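Long-range contacts in Glp_546_48378_50642 (Giardia intestinalis, PDB 2QVW), which cleaves double-stranded RNA in the RNA interference pathway, releasing siRNAs of 21 to 23 base pairs that direct the destruction of homologous RNAs: residues V12-G17 and P44-Y49; L23-H28 and Q108-A113; T64-Y69 and L124-L129; Q75-T80 and A263-P268; E96-R101 and G315-R320. All blocks are in the same frame, centred on the assembly; numbering follows the deposited sequence.

Contact 1. Residues V12-G17 and P44-Y49; sequences VVTTRG and PAAEVY
The amide of V13 donates to E47 O at 2.8 Å, with an almost straight N-H...O angle of 176°, and E47 N returns a bond to V13 O at 3.0 Å. V13 and E47 thus form a hydrogen-bonded antiparallel pair, while V12 and V48 make the next, non-hydrogen-bonded one. In that second pair the two valines lie side by side and point the same way, CG2 to CG2 at 4.1 Å. V48 also meets F35 on strand 35-37, the next across the sheet, and A46 rests on V37 and F266. The other face of the sheet carries V13 and E47. V13 has CG1 anti to its backbone N (chi1 -178°), beside the carbonyl carbon, and CG2 beside the N; CG2 comes in the ring plane to the edge of Y49, 3.7 Å from CE2. The E47 chain bends at chi2 (82°), and its OE1 lies 4.2 Å from V13 CG1. Where the strand pairing ends, T14 CG2 packs on the CB of A46. T14 N bonds to G17 O at 3.1 Å, closing the tight turn that leads from strand 6-13 into strand 18-25, where S19 pairs with V12. Strand 6-13 therefore has its hairpin partner on one side and strand 46-49 on the other, an inner position in the antiparallel sheet of the N-terminal platform domain of Giardia Dicer.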
# COMPACT_ATOMS: atom_id res chain seq x y z
N VAL A 12 -0.03 12.39 20.18
CA VAL A 12 -1.35 12.95 19.99
C VAL A 12 -1.17 14.46 19.94
O VAL A 12 -0.75 15.07 20.93
CB VAL A 12 -2.30 12.57 21.15
CG1 VAL A 12 -3.60 13.32 21.03
CG2 VAL A 12 -2.56 11.09 21.12
N VAL A 13 -1.48 15.05 18.79
CA VAL A 13 -1.34 16.48 18.59
C VAL A 13 -2.66 17.23 18.50
O VAL A 13 -3.64 16.72 17.96
CB VAL A 13 -0.54 16.79 17.30
CG1 VAL A 13 -0.36 18.29 17.15
CG2 VAL A 13 0.80 16.09 17.33
N THR A 14 -2.67 18.44 19.04
CA THR A 14 -3.83 19.30 18.99
C THR A 14 -3.34 20.74 18.89
O THR A 14 -2.14 21.01 18.91
CB THR A 14 -4.72 19.19 20.24
OG1 THR A 14 -3.94 19.48 21.40
CG2 THR A 14 -5.30 17.83 20.35
N THR A 15 -4.29 21.65 18.75
CA THR A 15 -3.98 23.06 18.66
C THR A 15 -2.90 23.44 19.67
O THR A 15 -1.94 24.13 19.34
CB THR A 15 -5.24 23.92 18.91
OG1 THR A 15 -6.09 23.87 17.75
CG2 THR A 15 -4.87 25.35 19.22
N ARG A 16 -3.06 22.98 20.91
CA ARG A 16 -2.11 23.29 21.98
C ARG A 16 -0.74 22.67 21.81
O ARG A 16 0.26 23.35 21.96
CB ARG A 16 -2.70 22.90 23.34
CG ARG A 16 -3.76 21.82 23.28
CD ARG A 16 -4.38 21.62 24.65
NE ARG A 16 -4.90 22.86 25.23
CZ ARG A 16 -6.04 23.45 24.87
NH1 ARG A 16 -6.80 22.91 23.93
NH2 ARG A 16 -6.42 24.57 25.46
N GLY A 17 -0.69 21.38 21.51
CA GLY A 17 0.61 20.76 21.34
C GLY A 17 0.60 19.25 21.25
O GLY A 17 -0.47 18.62 21.20
N PRO A 44 -11.94 18.27 20.90
CA PRO A 44 -11.65 18.86 19.59
C PRO A 44 -10.74 18.07 18.65
O PRO A 44 -9.95 17.23 19.09
CB PRO A 44 -11.01 20.17 19.97
CG PRO A 44 -10.09 19.71 21.07
CD PRO A 44 -10.97 18.77 21.90
N ALA A 45 -10.83 18.40 17.37
CA ALA A 45 -10.04 17.76 16.33
C ALA A 45 -8.57 17.65 16.74
O ALA A 45 -8.02 18.55 17.35
CB ALA A 45 -10.16 18.54 15.03
N ALA A 46 -7.95 16.52 16.39
CA ALA A 46 -6.56 16.22 16.70
C ALA A 46 -5.99 15.21 15.71
O ALA A 46 -6.70 14.70 14.85
CB ALA A 46 -6.45 15.67 18.10
N GLU A 47 -4.70 14.91 15.84
CA GLU A 47 -4.05 13.95 14.96
C GLU A 47 -3.17 13.00 15.76
O GLU A 47 -2.53 13.41 16.73
CB GLU A 47 -3.20 14.66 13.90
CG GLU A 47 -3.95 15.67 13.05
CD GLU A 47 -4.10 17.02 13.72
OE1 GLU A 47 -3.07 17.64 14.06
OE2 GLU A 47 -5.26 17.45 13.90
N VAL A 48 -3.12 11.73 15.36
CA VAL A 48 -2.31 10.73 16.04
C VAL A 48 -1.30 10.10 15.10
O VAL A 48 -1.66 9.57 14.05
CB VAL A 48 -3.17 9.60 16.60
CG1 VAL A 48 -2.29 8.60 17.34
CG2 VAL A 48 -4.25 10.17 17.51
N TYR A 49 -0.03 10.13 15.49
CA TYR A 49 1.03 9.58 14.66
C TYR A 49 1.70 8.41 15.36
O TYR A 49 1.91 8.45 16.57
CB TYR A 49 2.07 10.65 14.36
CG TYR A 49 1.48 11.93 13.80
CD1 TYR A 49 1.24 12.07 12.44
CD2 TYR A 49 1.17 13.00 14.64
CE1 TYR A 49 0.70 13.24 11.93
CE2 TYR A 49 0.63 14.17 14.14
CZ TYR A 49 0.40 14.29 12.78
OH TYR A 49 -0.13 15.47 12.30

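Contact 2. Residues L23-H28 and Q108-A113; sequences LLLDTH and QFATLA
The first torsion of D26 holds CG between the backbone N and the carbonyl carbon (chi1 74°), toward T111, and the carboxylate then lies by T111 N; that of L25 sets CG beside its backbone N (chi1 -73°). D26 OD1 is gripped twice: T111 N donates at 2.7 Å and T27 OG1 at 2.9 Å, each from well above the carboxylate plane and from opposite faces of it, which should restrain the rotation of the group. D26 N in turn donates to T111 O at 3.3 Å, so backbone and side chain of D26 both bond to the same residue. The T111 side chain crosses that of D26 at about a right angle. Next to this loop the strands pair in antiparallel fashion: L24 N bonds to A113 O at 3.2 Å and A113 N to L24 O at 3.3 Å, while L25 faces L112 in a non-hydrogen-bonded pair. Here strand 112-117, outermost in the sheet of the N-terminal domain, is joined to strand 18-25, and both faces of the sheet are lined with helices. On one face the CB of L112 meets both L23 CD1, at 3.4 Å, and L25 CD2, at 3.5 Å, and all three leucines pack against I274 of helix 267-284. L24 and A113 occupy the opposite face, where A113 meets V66 and Q70 of helix 60-77. Farther along the loop, A110 O accepts from T86 OG1, and A110 N donates to Q278 OE1.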
# COMPACT_ATOMS: atom_id res chain seq x y z
N LEU A 23 3.23 2.90 23.26
CA LEU A 23 2.24 1.86 23.13
C LEU A 23 2.85 0.48 23.06
O LEU A 23 3.66 0.19 22.19
CB LEU A 23 1.36 2.09 21.90
CG LEU A 23 0.40 0.93 21.57
CD1 LEU A 23 -0.36 0.49 22.81
CD2 LEU A 23 -0.54 1.38 20.49
N LEU A 24 2.45 -0.39 23.99
CA LEU A 24 2.95 -1.75 24.04
C LEU A 24 1.87 -2.70 23.53
O LEU A 24 0.79 -2.78 24.10
CB LEU A 24 3.32 -2.11 25.48
CG LEU A 24 4.32 -1.14 26.12
CD1 LEU A 24 4.53 -1.49 27.58
CD2 LEU A 24 5.64 -1.20 25.36
N LEU A 25 2.18 -3.40 22.45
CA LEU A 25 1.25 -4.35 21.87
C LEU A 25 1.82 -5.75 21.99
O LEU A 25 3.01 -5.96 21.83
CB LEU A 25 1.01 -4.04 20.40
CG LEU A 25 0.17 -2.81 20.13
CD1 LEU A 25 -0.07 -2.70 18.63
CD2 LEU A 25 -1.16 -2.93 20.86
N ASP A 26 0.95 -6.71 22.27
CA ASP A 26 1.36 -8.09 22.40
C ASP A 26 1.34 -8.76 21.04
O ASP A 26 1.44 -9.97 20.95
CB ASP A 26 0.43 -8.84 23.34
CG ASP A 26 -0.92 -9.13 22.71
OD1 ASP A 26 -1.44 -8.27 21.97
OD2 ASP A 26 -1.47 -10.23 22.98
N THR A 27 1.21 -7.97 19.98
CA THR A 27 1.16 -8.53 18.64
C THR A 27 1.98 -7.75 17.62
O THR A 27 2.31 -6.58 17.83
CB THR A 27 -0.29 -8.62 18.13
OG1 THR A 27 -1.16 -8.98 19.21
CG2 THR A 27 -0.41 -9.69 17.07
N HIS A 28 2.30 -8.41 16.50
CA HIS A 28 3.07 -7.82 15.41
C HIS A 28 2.15 -7.23 14.35
O HIS A 28 1.48 -7.96 13.63
CB HIS A 28 3.97 -8.87 14.75
CG HIS A 28 4.95 -9.51 15.69
ND1 HIS A 28 6.06 -8.85 16.18
CD2 HIS A 28 4.98 -10.75 16.24
CE1 HIS A 28 6.73 -9.65 16.99
NE2 HIS A 28 6.09 -10.81 17.04
N GLN A 108 -7.77 -13.71 18.06
CA GLN A 108 -7.19 -12.91 19.13
C GLN A 108 -7.62 -11.45 19.11
O GLN A 108 -8.28 -10.99 18.18
CB GLN A 108 -5.67 -12.99 19.07
CG GLN A 108 -5.11 -14.40 19.03
CD GLN A 108 -3.58 -14.43 19.01
OE1 GLN A 108 -2.94 -13.85 18.12
NE2 GLN A 108 -2.98 -15.09 20.00
N PHE A 109 -7.24 -10.73 20.17
CA PHE A 109 -7.53 -9.31 20.31
C PHE A 109 -6.34 -8.67 21.01
O PHE A 109 -6.13 -8.84 22.20
CB PHE A 109 -8.81 -9.09 21.12
CG PHE A 109 -10.08 -9.32 20.34
CD1 PHE A 109 -10.42 -8.50 19.27
CD2 PHE A 109 -10.95 -10.37 20.67
CE1 PHE A 109 -11.60 -8.71 18.54
CE2 PHE A 109 -12.13 -10.59 19.94
CZ PHE A 109 -12.45 -9.76 18.88
N ALA A 110 -5.54 -7.94 20.23
CA ALA A 110 -4.36 -7.28 20.75
C ALA A 110 -4.54 -6.73 22.15
O ALA A 110 -5.64 -6.33 22.54
CB ALA A 110 -3.94 -6.15 19.81
N THR A 111 -3.45 -6.70 22.89
CA THR A 111 -3.44 -6.19 24.25
C THR A 111 -2.58 -4.94 24.20
O THR A 111 -1.45 -4.98 23.71
CB THR A 111 -2.80 -7.20 25.20
OG1 THR A 111 -3.54 -8.42 25.15
CG2 THR A 111 -2.79 -6.68 26.61
N LEU A 112 -3.11 -3.82 24.69
CA LEU A 112 -2.36 -2.57 24.66
C LEU A 112 -2.26 -1.83 25.99
O LEU A 112 -3.20 -1.83 26.78
CB LEU A 112 -2.94 -1.64 23.58
CG LEU A 112 -4.43 -1.29 23.50
CD1 LEU A 112 -4.63 -0.15 22.52
CD2 LEU A 112 -5.22 -2.50 23.06
N ALA A 113 -1.12 -1.19 26.22
CA ALA A 113 -0.86 -0.41 27.44
C ALA A 113 -0.11 0.88 27.08
O ALA A 113 0.97 0.83 26.49
CB ALA A 113 -0.04 -1.23 28.42

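Contact 3. Residues T64-Y69 and L124-L129; sequences TIVAVY and LDLRAL
L126 and L129 bring the start of helix 127-137 against I65, V66 and Y69 of helix 60-77, an apolar helix-to-helix contact within the N-terminal domain of Dicer, beside the sheet that both helices flank. The approach to the helix begins at L124, whose side chain turns to L115 and L22 of that sheet. D125 follows and caps the helix start: its OD1 accepts from R127 N at 2.7 Å, nearly in line with its own C-O bond, and from A128 N at 2.6 Å, this second donor lying above the carboxylate plane. Two bonds on one oxygen hold the first turn of backbone. L126, the first residue to cross, uses both backbone and side chain; its carbonyl O lies 3.7 Å from I65 CG2, and its CD2 faces V66 CG2 more distantly, at 4.4 Å. Its side chain also touches L58. L129, one turn later, makes the larger share of the contact. Its CG stands beside the backbone N (chi1 -80°), toward helix 60-77. From there CD1 approaches the backbone, 3.9 Å from I65 O, while CB meets I65 CG2. The side chains of L129 and Y69 cross at about a right angle, and L129 CD2 touches the base of the tyrosine ring, 3.9 Å from Y69 CG.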
# COMPACT_ATOMS: atom_id res chain seq x y z
N THR A 64 3.11 -5.69 36.22
CA THR A 64 2.10 -5.30 37.20
C THR A 64 2.21 -3.81 37.47
O THR A 64 1.24 -3.15 37.87
CB THR A 64 2.27 -6.04 38.55
OG1 THR A 64 3.52 -5.66 39.14
CG2 THR A 64 2.22 -7.56 38.36
N ILE A 65 3.41 -3.29 37.26
CA ILE A 65 3.67 -1.87 37.47
C ILE A 65 2.98 -1.09 36.37
O ILE A 65 2.64 0.08 36.55
CB ILE A 65 5.17 -1.58 37.45
CG1 ILE A 65 5.89 -2.48 38.46
CG2 ILE A 65 5.41 -0.12 37.77
CD1 ILE A 65 7.39 -2.26 38.51
N VAL A 66 2.77 -1.75 35.23
CA VAL A 66 2.09 -1.11 34.10
C VAL A 66 0.60 -1.13 34.40
O VAL A 66 -0.11 -0.17 34.15
CB VAL A 66 2.30 -1.88 32.79
CG1 VAL A 66 1.68 -1.11 31.63
CG2 VAL A 66 3.77 -2.11 32.55
N ALA A 67 0.15 -2.26 34.95
CA ALA A 67 -1.26 -2.43 35.29
C ALA A 67 -1.74 -1.23 36.09
O ALA A 67 -2.79 -0.65 35.82
CB ALA A 67 -1.43 -3.69 36.11
N VAL A 68 -0.94 -0.84 37.08
CA VAL A 68 -1.31 0.28 37.93
C VAL A 68 -1.61 1.55 37.13
O VAL A 68 -2.75 2.03 37.11
CB VAL A 68 -0.21 0.58 38.98
CG1 VAL A 68 -0.74 1.57 40.01
CG2 VAL A 68 0.23 -0.72 39.63
N TYR A 69 -0.59 2.09 36.47
CA TYR A 69 -0.77 3.30 35.69
C TYR A 69 -2.03 3.23 34.84
O TYR A 69 -2.77 4.20 34.72
CB TYR A 69 0.42 3.54 34.77
CG TYR A 69 0.34 4.86 34.05
CD1 TYR A 69 0.59 6.05 34.73
CD2 TYR A 69 0.00 4.93 32.71
CE1 TYR A 69 0.50 7.28 34.08
CE2 TYR A 69 -0.09 6.15 32.05
CZ TYR A 69 0.16 7.32 32.74
OH TYR A 69 0.08 8.52 32.07
N LEU A 124 12.42 4.05 28.24
CA LEU A 124 11.31 3.59 29.06
C LEU A 124 11.74 3.46 30.52
O LEU A 124 12.61 2.65 30.84
CB LEU A 124 10.81 2.24 28.57
CG LEU A 124 9.82 1.61 29.56
CD1 LEU A 124 8.63 2.54 29.75
CD2 LEU A 124 9.37 0.25 29.05
N ASP A 125 11.12 4.24 31.39
CA ASP A 125 11.45 4.19 32.80
C ASP A 125 10.28 3.61 33.59
O ASP A 125 9.23 4.24 33.72
CB ASP A 125 11.79 5.59 33.32
CG ASP A 125 12.47 5.56 34.68
OD1 ASP A 125 11.88 5.00 35.62
OD2 ASP A 125 13.59 6.09 34.81
N LEU A 126 10.48 2.40 34.12
CA LEU A 126 9.46 1.72 34.90
C LEU A 126 9.38 2.22 36.33
O LEU A 126 8.46 1.87 37.07
CB LEU A 126 9.73 0.22 34.92
CG LEU A 126 9.29 -0.53 33.68
CD1 LEU A 126 9.99 -1.87 33.62
CD2 LEU A 126 7.78 -0.69 33.70
N ARG A 127 10.36 3.02 36.72
CA ARG A 127 10.39 3.56 38.07
C ARG A 127 9.68 4.91 38.08
O ARG A 127 9.10 5.32 39.08
CB ARG A 127 11.83 3.72 38.53
CG ARG A 127 11.95 4.08 40.00
CD ARG A 127 13.21 4.87 40.28
NE ARG A 127 13.27 5.32 41.67
CZ ARG A 127 12.31 6.03 42.28
NH1 ARG A 127 11.21 6.37 41.62
NH2 ARG A 127 12.46 6.40 43.54
N ALA A 128 9.73 5.60 36.94
CA ALA A 128 9.08 6.89 36.81
C ALA A 128 7.59 6.66 36.94
O ALA A 128 6.83 7.59 37.23
CB ALA A 128 9.41 7.51 35.45
N LEU A 129 7.16 5.42 36.74
CA LEU A 129 5.76 5.07 36.86
C LEU A 129 5.33 5.08 38.32
O LEU A 129 4.28 5.59 38.67
CB LEU A 129 5.48 3.71 36.24
CG LEU A 129 5.33 3.67 34.72
CD1 LEU A 129 4.96 2.27 34.29
CD2 LEU A 129 4.26 4.63 34.28

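Contact 4. Residues Q75-T80 and A263-P268; sequences QLLGPT and ALQFLP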
# COMPACT_ATOMS: atom_id res chain seq x y z
N GLN A 75 -9.50 5.61 35.07
CA GLN A 75 -10.26 6.39 36.03
C GLN A 75 -10.36 7.83 35.60
O GLN A 75 -11.39 8.47 35.78
CB GLN A 75 -9.62 6.30 37.40
CG GLN A 75 -10.50 6.84 38.48
CD GLN A 75 -10.14 6.26 39.83
OE1 GLN A 75 -9.01 6.41 40.30
NE2 GLN A 75 -11.09 5.59 40.46
N LEU A 76 -9.30 8.36 35.01
CA LEU A 76 -9.32 9.73 34.53
C LEU A 76 -10.25 9.84 33.32
O LEU A 76 -10.72 10.93 32.98
CB LEU A 76 -7.90 10.17 34.14
CG LEU A 76 -6.86 10.15 35.25
CD1 LEU A 76 -5.54 10.61 34.70
CD2 LEU A 76 -7.28 11.06 36.39
N LEU A 77 -10.50 8.71 32.66
CA LEU A 77 -11.37 8.69 31.49
C LEU A 77 -12.84 8.63 31.89
O LEU A 77 -13.72 8.98 31.10
CB LEU A 77 -11.03 7.48 30.59
CG LEU A 77 -9.84 7.63 29.63
CD1 LEU A 77 -9.46 6.27 29.10
CD2 LEU A 77 -10.19 8.57 28.48
N GLY A 78 -13.10 8.18 33.11
CA GLY A 78 -14.48 8.14 33.56
C GLY A 78 -15.22 6.83 33.41
O GLY A 78 -14.68 5.86 32.90
N PRO A 79 -16.48 6.79 33.87
CA PRO A 79 -17.40 5.64 33.85
C PRO A 79 -17.96 5.26 32.48
O PRO A 79 -18.58 4.21 32.34
CB PRO A 79 -18.52 6.07 34.80
CG PRO A 79 -17.86 7.11 35.68
CD PRO A 79 -17.05 7.88 34.69
N THR A 80 -17.76 6.11 31.48
CA THR A 80 -18.25 5.83 30.13
C THR A 80 -17.26 4.93 29.39
O THR A 80 -17.45 4.60 28.22
CB THR A 80 -18.43 7.12 29.31
OG1 THR A 80 -17.21 7.87 29.34
CG2 THR A 80 -19.56 7.96 29.89
N ALA A 263 -5.18 14.82 26.01
CA ALA A 263 -4.55 13.96 25.03
C ALA A 263 -4.99 12.52 25.27
O ALA A 263 -5.23 11.76 24.34
CB ALA A 263 -3.04 14.06 25.12
N LEU A 264 -5.12 12.17 26.55
CA LEU A 264 -5.51 10.85 27.01
C LEU A 264 -6.95 10.53 26.65
O LEU A 264 -7.38 9.39 26.73
CB LEU A 264 -5.30 10.76 28.53
CG LEU A 264 -6.32 10.04 29.41
CD1 LEU A 264 -5.92 8.59 29.57
CD2 LEU A 264 -6.37 10.73 30.76
N GLN A 265 -7.70 11.55 26.26
CA GLN A 265 -9.08 11.31 25.88
C GLN A 265 -9.12 10.71 24.47
O GLN A 265 -10.16 10.31 23.97
CB GLN A 265 -9.85 12.63 25.92
CG GLN A 265 -9.79 13.37 27.25
CD GLN A 265 -10.24 12.51 28.40
OE1 GLN A 265 -11.31 11.90 28.36
NE2 GLN A 265 -9.43 12.46 29.45
N PHE A 266 -7.96 10.64 23.84
CA PHE A 266 -7.86 10.09 22.50
C PHE A 266 -7.16 8.75 22.49
O PHE A 266 -6.53 8.39 21.50
CB PHE A 266 -7.11 11.04 21.58
CG PHE A 266 -7.81 12.34 21.33
CD1 PHE A 266 -7.49 13.48 22.06
CD2 PHE A 266 -8.79 12.43 20.35
CE1 PHE A 266 -8.13 14.69 21.83
CE2 PHE A 266 -9.44 13.63 20.11
CZ PHE A 266 -9.11 14.77 20.85
N LEU A 267 -7.25 8.01 23.59
CA LEU A 267 -6.62 6.70 23.64
C LEU A 267 -7.65 5.62 23.34
O LEU A 267 -7.32 4.60 22.73
CB LEU A 267 -5.97 6.45 25.00
CG LEU A 267 -4.68 7.22 25.26
CD1 LEU A 267 -4.05 6.69 26.53
CD2 LEU A 267 -3.73 7.05 24.09
N PRO A 268 -8.91 5.83 23.77
CA PRO A 268 -9.88 4.78 23.46
C PRO A 268 -9.82 4.58 21.94
O PRO A 268 -9.86 3.45 21.44
CB PRO A 268 -11.19 5.40 23.92
CG PRO A 268 -10.77 6.28 25.05
CD PRO A 268 -9.55 6.93 24.50
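L77 CD2 is the methyl on which three residues of 263-268 converge: L264 O at 3.4 Å, Q265 OE1 at 3.5 Å and P268 CG at 4.2 Å. Its CG meets L264 CD1 at 4.0 Å, while the other methyl of L264, CD2, lies 3.8 Å from L76 CB, where the two side chains cross at about a right angle. L264 is thus spread across two consecutive leucines. Q265 is bent at chi2 (-55°), and its chain slides past L77 in the opposite direction, amide end against the methyl. Behind these first contacts the backbone turns on both sides. A type I turn from L264 to L267, whose own L267 N to L264 O bond is weak, overlaps a bond from F266 N to A263 O at 3.0 Å and carries the chain from helix 260-264 into helix 267-284, the long helix that connects the PAZ and RNase III regions. Across from it G78, just after helix 60-77, is the first to leave helical geometry, with positive phi (96°). Outside the two segments, L264 rests on W21 of strand 18-25 and L76 on F256 of a loop, while W85 of helix 85-90 touches L77 and L267, and I88 of the same helix touches P268.

Contact 5. Residues E96-R101 and G315-R320; sequences EYTFPR and GLAGWR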
# COMPACT_ATOMS: atom_id res chain seq x y z
N GLU A 96 -18.54 2.40 13.35
CA GLU A 96 -17.25 3.00 13.57
C GLU A 96 -16.06 2.22 13.02
O GLU A 96 -14.92 2.45 13.43
CB GLU A 96 -17.04 3.24 15.05
CG GLU A 96 -17.37 4.62 15.48
CD GLU A 96 -17.12 4.83 16.93
OE1 GLU A 96 -17.93 4.33 17.74
OE2 GLU A 96 -16.11 5.47 17.28
N TYR A 97 -16.31 1.30 12.09
CA TYR A 97 -15.24 0.53 11.48
C TYR A 97 -15.05 1.06 10.06
O TYR A 97 -15.92 1.77 9.53
CB TYR A 97 -15.58 -0.96 11.44
CG TYR A 97 -15.66 -1.65 12.79
CD1 TYR A 97 -16.72 -1.40 13.65
CD2 TYR A 97 -14.68 -2.54 13.19
CE1 TYR A 97 -16.80 -2.03 14.90
CE2 TYR A 97 -14.74 -3.17 14.43
CZ TYR A 97 -15.80 -2.91 15.29
OH TYR A 97 -15.84 -3.52 16.54
N THR A 98 -13.92 0.73 9.45
CA THR A 98 -13.63 1.19 8.10
C THR A 98 -14.50 0.43 7.10
O THR A 98 -14.75 0.89 5.99
CB THR A 98 -12.16 0.97 7.75
OG1 THR A 98 -11.35 1.60 8.75
CG2 THR A 98 -11.84 1.58 6.40
N PHE A 99 -14.96 -0.75 7.52
CA PHE A 99 -15.82 -1.56 6.69
C PHE A 99 -16.93 -2.10 7.57
O PHE A 99 -16.96 -3.28 7.86
CB PHE A 99 -15.02 -2.71 6.08
CG PHE A 99 -13.88 -2.25 5.23
CD1 PHE A 99 -14.11 -1.69 3.98
CD2 PHE A 99 -12.58 -2.32 5.71
CE1 PHE A 99 -13.04 -1.22 3.21
CE2 PHE A 99 -11.51 -1.85 4.95
CZ PHE A 99 -11.74 -1.30 3.71
N PRO A 100 -17.85 -1.22 7.99
CA PRO A 100 -18.99 -1.56 8.85
C PRO A 100 -19.89 -2.67 8.30
O PRO A 100 -20.74 -3.19 9.01
CB PRO A 100 -19.71 -0.23 9.00
CG PRO A 100 -19.41 0.47 7.72
CD PRO A 100 -17.94 0.19 7.57
N ARG A 101 -19.70 -3.02 7.04
CA ARG A 101 -20.52 -4.06 6.43
C ARG A 101 -19.81 -5.41 6.44
O ARG A 101 -20.38 -6.42 6.03
CB ARG A 101 -20.85 -3.67 4.99
CG ARG A 101 -21.71 -2.44 4.87
CD ARG A 101 -21.63 -1.92 3.45
NE ARG A 101 -21.66 -3.02 2.48
CZ ARG A 101 -21.51 -2.87 1.17
NH1 ARG A 101 -21.32 -1.66 0.65
NH2 ARG A 101 -21.54 -3.93 0.37
N GLY A 315 -15.62 11.48 9.98
CA GLY A 315 -14.45 10.70 9.66
C GLY A 315 -14.74 9.49 8.80
O GLY A 315 -15.88 9.23 8.41
N LEU A 316 -13.70 8.73 8.49
CA LEU A 316 -13.84 7.53 7.68
C LEU A 316 -14.34 6.39 8.54
O LEU A 316 -15.39 5.81 8.28
CB LEU A 316 -12.48 7.15 7.07
CG LEU A 316 -12.49 6.10 5.96
CD1 LEU A 316 -13.34 6.58 4.80
CD2 LEU A 316 -11.07 5.85 5.50
N ALA A 317 -13.57 6.07 9.57
CA ALA A 317 -13.92 5.01 10.49
C ALA A 317 -14.24 5.64 11.84
O ALA A 317 -13.42 5.59 12.77
CB ALA A 317 -12.77 4.04 10.63
N GLY A 318 -15.43 6.22 11.95
CA GLY A 318 -15.83 6.88 13.17
C GLY A 318 -15.47 8.34 13.01
O GLY A 318 -15.92 8.97 12.05
N TRP A 319 -14.66 8.87 13.91
CA TRP A 319 -14.25 10.27 13.84
C TRP A 319 -12.85 10.32 13.26
O TRP A 319 -12.39 11.36 12.79
CB TRP A 319 -14.24 10.91 15.22
CG TRP A 319 -15.58 10.91 15.90
CD1 TRP A 319 -16.25 9.83 16.38
CD2 TRP A 319 -16.41 12.05 16.15
NE1 TRP A 319 -17.46 10.22 16.92
CE2 TRP A 319 -17.58 11.58 16.78
CE3 TRP A 319 -16.29 13.42 15.89
CZ2 TRP A 319 -18.63 12.43 17.16
CZ3 TRP A 319 -17.33 14.27 16.27
CH2 TRP A 319 -18.48 13.77 16.90
N ARG A 320 -12.20 9.17 13.29
CA ARG A 320 -10.84 9.04 12.80
C ARG A 320 -10.70 8.75 11.30
O ARG A 320 -11.55 8.08 10.70
CB ARG A 320 -10.14 7.95 13.60
CG ARG A 320 -10.95 6.68 13.71
CD ARG A 320 -10.18 5.61 14.45
NE ARG A 320 -10.93 4.36 14.41
CZ ARG A 320 -12.07 4.17 15.06
NH1 ARG A 320 -12.58 5.15 15.79
NH2 ARG A 320 -12.72 3.02 14.94
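E96 and R320 supply the charges of this contact, in a long salt bridge of 3.8 Å between E96 OE2 and R320 NH1. OE2 lies at the guanidinium edge, in its plane, although the carboxylate plane itself is turned 55° away and the two side chains cross at about a right angle. E96 OE2 has its stronger partner in K272, a salt bridge, while R320 has further, weak ion pairs with E269 and D276. Among the polar bonds, T98 OG1 is taken up by Y299 OH and D276 OD2 on the neighbouring helices, and A317 N bonds back to R320 O at 3.1 Å to close the loop 315-320. Neither segment is helical, and the second leads into strand 320-322, which comes from the part of the chain assigned to the first RNase III region and forms an outermost strand of the N-terminal domain's sheet. Van der Waals contacts make up the rest. The E96 chain passes over G318, with CG 3.6 Å from its CA, where a CB on G318 would clash with E96 CG. A317 CB touches T98 OG1 at 3.4 Å, and T98 CG2 reaches L316 CD2 at 4.4 Å. The side chain of Y97 lies about 6 Å from a bound manganese ion.

How the contacts relate
Contacts 1 and 2 lie in one sheet, on the neighbouring strands 6-13 and 18-25, with centres about 23 Å apart. Contact 2 meets contact 3 directly, A113 CB to V66 CG1 at 3.6 Å, where strand 112-117 lies against helix 60-77. That same helix serves contacts 3 and 4, one nearer each end, about 18 Å apart between centres. Contact 4 touches contact 1 through F266, whose CZ is 3.9 Å from A46 CB. Contact 5 touches none of the others; its centre is about 19 Å from that of contact 1 and about 33 Å from that of contact 3. All five lie away from the annotated manganese-binding residues, although a bound manganese ion lies near Y97 of contact 5.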